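Local coordinates for protein novel immune-type receptor 11 (Ictalurus punctatus, PDB 2QTE) that probably serves as a cell-surface immune receptor of bony fish, recognising allogeneic cells through an immunoglobulin V-type extracellular domain, at residues K25-Q37 with D86-G98. The protein carries 1 engineered substitution. Numbering follows the deposited sequence.
Sequences KVTNKDNLAWYRQ and DDGGEYFCGEVEG. Engineered in segment 25-37: Asp30 (natural residue Asn).
Strands 32-37 and 89-97 run antiparallel, their axes 4.6 Å apart at closest approach, with Ala33, Tyr35 and Gln37 exchanging paired backbone hydrogen bonds with Gly94, Phe92 and Glu90. On the face carrying Leu32, Trp34 and Arg36, Cys93 CB sits over the Trp34 six-membered ring, 3.8 Å from its centroid and almost on the normal, while SG, disulfide-bonded to Cys21, covers the five-membered ring. This is the cystine-tryptophan core of the immunoglobulin fold. The extended Arg36 chain runs alongside the Tyr91 ring, Arg36 CG coming to 3.6 Å from Tyr91 CE2; Tyr91 OH lies over the guanidinium face and donates to Asp87 O at 2.6 Å, the tyrosine corner of V domains. From strand 89-97 Glu95, with CG anti to the backbone N (chi1 -166°), reaches the turn at Thr27 and Asn28, where OE1 accepts a hydrogen bond from Thr27 N at 3.1 Å on its syn side and OE2 one from Asn28 N, from above the carboxylate plane, at 3.0 Å. A leucine in place of Glu95 would probably leave both amides without their carboxylate acceptor and the loop freer to move. On the face of Tyr35, Gln37 and Phe92, Gln37 NE2 binds Lys41 O and Glu90 OE1 of the second subunit, a bond repeated from Glu90 OE1 to that subunit's Gln37 NE2, so one face builds the core, Arg36 and Glu95 at its ends, the other a mixed polar and apolar dimer contact.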
loop_
_atom_site.group_PDB
_atom_site.type_symbol
_atom_site.label_atom_id
_atom_site.label_comp_id
_atom_site.label_asym_id
_atom_site.label_seq_id
_atom_site.Cartn_x
_atom_site.Cartn_y
_atom_site.Cartn_z
ATOM N N LYS A 25 13.855 -11.574 7.773
ATOM C CA LYS A 25 14.420 -10.926 6.588
ATOM C C LYS A 25 13.966 -9.477 6.469
ATOM O O LYS A 25 13.164 -9.125 5.585
ATOM C CB LYS A 25 14.076 -11.711 5.321
ATOM C CG LYS A 25 12.642 -12.261 5.301
ATOM C CD LYS A 25 12.391 -13.256 6.444
ATOM C CE LYS A 25 10.927 -13.419 6.728
ATOM N NZ LYS A 25 10.281 -14.311 5.732
ATOM N N VAL A 26 14.464 -8.647 7.376
ATOM C CA VAL A 26 14.323 -7.212 7.261
ATOM C C VAL A 26 15.718 -6.624 7.076
ATOM O O VAL A 26 16.616 -6.905 7.858
ATOM C CB VAL A 26 13.641 -6.613 8.518
ATOM C CG1 VAL A 26 13.719 -5.087 8.508
ATOM C CG2 VAL A 26 12.195 -7.091 8.629
ATOM N N THR A 27 15.911 -5.795 6.063
ATOM C CA THR A 27 17.238 -5.214 5.829
ATOM C C THR A 27 17.584 -4.103 6.853
ATOM O O THR A 27 18.673 -4.092 7.458
ATOM C CB THR A 27 17.365 -4.679 4.380
ATOM O OG1 THR A 27 16.774 -5.614 3.458
ATOM C CG2 THR A 27 18.820 -4.448 4.020
ATOM N N ASN A 28 16.646 -3.182 7.048
ATOM C CA ASN A 28 16.823 -2.038 7.933
ATOM C C ASN A 28 15.577 -1.964 8.819
ATOM O O ASN A 28 14.594 -1.323 8.452
ATOM C CB ASN A 28 16.960 -0.784 7.069
ATOM C CG ASN A 28 17.501 0.403 7.817
ATOM O OD1 ASN A 28 16.977 0.781 8.857
ATOM N ND2 ASN A 28 18.539 1.038 7.258
ATOM N N LYS A 29 15.623 -2.642 9.972
ATOM C CA LYS A 29 14.493 -2.686 10.937
ATOM C C LYS A 29 13.777 -1.368 10.984
ATOM O O LYS A 29 12.565 -1.315 11.141
ATOM C CB LYS A 29 14.972 -3.069 12.345
ATOM C CG LYS A 29 14.595 -4.476 12.792
ATOM C CD LYS A 29 15.611 -5.527 12.385
ATOM C CE LYS A 29 15.329 -6.846 13.083
ATOM N NZ LYS A 29 15.473 -6.789 14.578
ATOM N N ASP A 30 14.539 -0.304 10.799
ATOM C CA ASP A 30 14.046 1.041 10.948
ATOM C C ASP A 30 13.081 1.538 9.873
ATOM O O ASP A 30 12.384 2.501 10.124
ATOM C CB ASP A 30 15.224 2.012 11.080
ATOM C CG ASP A 30 16.263 1.552 12.121
ATOM O OD1 ASP A 30 15.923 0.727 13.024
ATOM O OD2 ASP A 30 17.422 2.037 12.010
ATOM N N ASN A 31 13.035 0.907 8.698
ATOM C CA ASN A 31 12.068 1.292 7.654
ATOM C C ASN A 31 10.931 0.294 7.535
ATOM O O ASN A 31 10.290 0.168 6.472
ATOM C CB ASN A 31 12.735 1.492 6.279
ATOM C CG ASN A 31 13.807 2.564 6.297
ATOM O OD1 ASN A 31 14.346 2.884 7.339
ATOM N ND2 ASN A 31 14.135 3.106 5.131
ATOM N N LEU A 32 10.665 -0.392 8.641
ATOM C CA LEU A 32 9.625 -1.392 8.670
ATOM C C LEU A 32 8.383 -0.882 9.421
ATOM O O LEU A 32 8.506 -0.190 10.449
ATOM C CB LEU A 32 10.172 -2.651 9.289
ATOM C CG LEU A 32 9.247 -3.815 9.487
ATOM C CD1 LEU A 32 8.904 -4.505 8.171
ATOM C CD2 LEU A 32 9.924 -4.765 10.440
ATOM N N ALA A 33 7.205 -1.178 8.862
ATOM C CA ALA A 33 5.980 -0.567 9.329
ATOM C C ALA A 33 4.787 -1.341 8.839
ATOM O O ALA A 33 4.869 -2.055 7.836
ATOM C CB ALA A 33 5.893 0.894 8.802
ATOM N N TRP A 34 3.647 -1.158 9.505
ATOM C CA TRP A 34 2.422 -1.747 9.062
ATOM C C TRP A 34 1.625 -0.612 8.463
ATOM O O TRP A 34 1.643 0.504 8.982
ATOM C CB TRP A 34 1.627 -2.298 10.263
ATOM C CG TRP A 34 1.955 -3.698 10.688
ATOM C CD1 TRP A 34 2.774 -4.077 11.697
ATOM C CD2 TRP A 34 1.426 -4.912 10.116
ATOM N NE1 TRP A 34 2.812 -5.464 11.785
ATOM C CE2 TRP A 34 1.997 -5.989 10.818
ATOM C CE3 TRP A 34 0.541 -5.184 9.074
ATOM C CZ2 TRP A 34 1.679 -7.303 10.540
ATOM C CZ3 TRP A 34 0.240 -6.496 8.772
ATOM C CH2 TRP A 34 0.828 -7.542 9.487
ATOM N N TYR A 35 0.967 -0.866 7.340
ATOM C CA TYR A 35 0.128 0.162 6.734
ATOM C C TYR A 35 -1.259 -0.375 6.857
ATOM O O TYR A 35 -1.429 -1.561 6.832
ATOM C CB TYR A 35 0.487 0.352 5.257
ATOM C CG TYR A 35 1.780 1.068 5.133
ATOM C CD1 TYR A 35 2.981 0.444 5.512
ATOM C CD2 TYR A 35 1.823 2.374 4.707
ATOM C CE1 TYR A 35 4.177 1.120 5.439
ATOM C CE2 TYR A 35 3.015 3.067 4.651
ATOM C CZ TYR A 35 4.175 2.416 5.019
ATOM O OH TYR A 35 5.335 3.100 4.954
ATOM N N ARG A 36 -2.249 0.510 6.914
ATOM C CA ARG A 36 -3.616 0.087 7.081
ATOM C C ARG A 36 -4.459 0.738 5.982
ATOM O O ARG A 36 -4.301 1.952 5.725
ATOM C CB ARG A 36 -4.090 0.556 8.457
ATOM C CG ARG A 36 -5.537 0.295 8.785
ATOM C CD ARG A 36 -5.869 0.931 10.178
ATOM N NE ARG A 36 -7.290 0.726 10.500
ATOM C CZ ARG A 36 -7.825 0.950 11.702
ATOM N NH1 ARG A 36 -7.070 1.414 12.675
ATOM N NH2 ARG A 36 -9.137 0.738 11.918
ATOM N N GLN A 37 -5.353 -0.045 5.346
ATOM C CA GLN A 37 -6.249 0.517 4.353
ATOM C C GLN A 37 -7.657 0.162 4.763
ATOM O O GLN A 37 -8.007 -1.013 4.745
ATOM C CB GLN A 37 -6.008 -0.111 2.968
ATOM C CG GLN A 37 -6.803 0.596 1.853
ATOM C CD GLN A 37 -7.008 -0.255 0.640
ATOM O OE1 GLN A 37 -6.549 -1.391 0.602
ATOM N NE2 GLN A 37 -7.723 0.282 -0.360
ATOM N N ASP A 86 -15.061 -1.180 12.946
ATOM C CA ASP A 86 -14.197 -0.259 12.189
ATOM C C ASP A 86 -12.715 -0.690 12.142
ATOM O O ASP A 86 -11.879 -0.030 11.490
ATOM C CB ASP A 86 -14.324 1.147 12.727
ATOM C CG ASP A 86 -15.740 1.645 12.688
ATOM O OD1 ASP A 86 -16.337 1.736 13.764
ATOM O OD2 ASP A 86 -16.273 1.906 11.587
ATOM N N ASP A 87 -12.378 -1.785 12.812
ATOM C CA ASP A 87 -11.024 -2.359 12.697
ATOM C C ASP A 87 -10.881 -3.103 11.367
ATOM O O ASP A 87 -9.747 -3.363 10.880
ATOM C CB ASP A 87 -10.707 -3.377 13.810
ATOM C CG ASP A 87 -10.558 -2.756 15.182
ATOM O OD1 ASP A 87 -10.240 -1.556 15.332
ATOM O OD2 ASP A 87 -10.808 -3.504 16.142
ATOM N N GLY A 88 -12.024 -3.482 10.792
ATOM C CA GLY A 88 -12.031 -4.243 9.518
ATOM C C GLY A 88 -11.198 -3.519 8.450
ATOM O O GLY A 88 -11.147 -2.326 8.430
ATOM N N GLY A 89 -10.513 -4.242 7.573
ATOM C CA GLY A 89 -9.771 -3.582 6.490
ATOM C C GLY A 89 -8.555 -4.405 6.148
ATOM O O GLY A 89 -8.460 -5.545 6.579
ATOM N N GLU A 90 -7.609 -3.826 5.408
ATOM C CA GLU A 90 -6.416 -4.612 5.058
ATOM C C GLU A 90 -5.209 -3.971 5.714
ATOM O O GLU A 90 -5.140 -2.743 5.829
ATOM C CB GLU A 90 -6.264 -4.786 3.534
ATOM C CG GLU A 90 -7.556 -5.266 2.840
ATOM C CD GLU A 90 -7.441 -5.586 1.370
ATOM O OE1 GLU A 90 -6.882 -4.769 0.584
ATOM O OE2 GLU A 90 -7.958 -6.652 0.979
ATOM N N TYR A 91 -4.274 -4.822 6.154
ATOM C CA TYR A 91 -3.105 -4.391 6.854
ATOM C C TYR A 91 -1.937 -5.073 6.168
ATOM O O TYR A 91 -1.896 -6.314 6.070
ATOM C CB TYR A 91 -3.143 -4.818 8.342
ATOM C CG TYR A 91 -4.280 -4.186 9.154
ATOM C CD1 TYR A 91 -5.614 -4.631 9.015
ATOM C CD2 TYR A 91 -4.016 -3.176 10.080
ATOM C CE1 TYR A 91 -6.677 -4.030 9.775
ATOM C CE2 TYR A 91 -5.063 -2.606 10.875
ATOM C CZ TYR A 91 -6.367 -3.035 10.711
ATOM O OH TYR A 91 -7.368 -2.451 11.492
ATOM N N PHE A 92 -0.997 -4.251 5.736
ATOM C CA PHE A 92 0.140 -4.700 4.941
ATOM C C PHE A 92 1.406 -4.383 5.733
ATOM O O PHE A 92 1.563 -3.276 6.230
ATOM C CB PHE A 92 0.220 -3.906 3.615
ATOM C CG PHE A 92 -1.076 -3.772 2.876
ATOM C CD1 PHE A 92 -1.768 -4.916 2.427
ATOM C CD2 PHE A 92 -1.616 -2.510 2.631
ATOM C CE1 PHE A 92 -2.952 -4.820 1.725
ATOM C CE2 PHE A 92 -2.885 -2.372 1.943
ATOM C CZ PHE A 92 -3.537 -3.527 1.462
ATOM N N CYS A 93 2.316 -5.341 5.823
ATOM C CA CYS A 93 3.580 -5.144 6.475
ATOM C C CYS A 93 4.603 -4.953 5.383
ATOM O O CYS A 93 4.697 -5.744 4.486
ATOM C CB CYS A 93 3.925 -6.362 7.320
ATOM S SG CYS A 93 5.324 -6.129 8.367
ATOM N N GLY A 94 5.356 -3.888 5.454
ATOM C CA GLY A 94 6.335 -3.597 4.445
ATOM C C GLY A 94 7.543 -2.854 4.924
ATOM O O GLY A 94 7.558 -2.219 5.991
ATOM N N GLU A 95 8.562 -2.895 4.094
ATOM C CA GLU A 95 9.814 -2.238 4.396
ATOM C C GLU A 95 10.200 -1.270 3.274
ATOM O O GLU A 95 10.212 -1.675 2.123
ATOM C CB GLU A 95 10.864 -3.341 4.550
ATOM C CG GLU A 95 12.112 -2.858 5.177
ATOM C CD GLU A 95 13.246 -3.852 5.109
ATOM O OE1 GLU A 95 13.004 -5.075 5.111
ATOM O OE2 GLU A 95 14.386 -3.368 5.059
ATOM N N VAL A 96 10.467 0.009 3.591
ATOM C CA VAL A 96 10.967 0.985 2.593
ATOM C C VAL A 96 12.418 0.632 2.249
ATOM O O VAL A 96 13.247 0.480 3.140
ATOM C CB VAL A 96 10.848 2.468 3.043
ATOM C CG1 VAL A 96 11.755 3.419 2.209
ATOM C CG2 VAL A 96 9.406 2.934 3.004
ATOM N N GLU A 97 12.685 0.463 0.953
ATOM C CA GLU A 97 14.027 0.130 0.450
ATOM C C GLU A 97 14.382 1.009 -0.741
ATOM O O GLU A 97 14.025 0.712 -1.846
ATOM C CB GLU A 97 14.087 -1.340 0.057
ATOM C CG GLU A 97 15.173 -2.132 0.805
ATOM C CD GLU A 97 16.487 -2.263 0.040
ATOM O OE1 GLU A 97 16.639 -1.613 -1.027
ATOM O OE2 GLU A 97 17.369 -3.033 0.501
ATOM N N GLY A 98 15.071 2.113 -0.490
ATOM C CA GLY A 98 15.374 3.069 -1.539
ATOM C C GLY A 98 14.165 3.939 -1.786
ATOM O O GLY A 98 13.561 4.441 -0.840
HETATM O O HOH W 1 14.863 -7.370 4.164
HETATM O O HOH W 2 10.783 -6.813 4.905
HETATM O O HOH W 3 -9.395 -0.267 8.818
HETATM O O HOH W 4 -10.677 1.061 14.355
#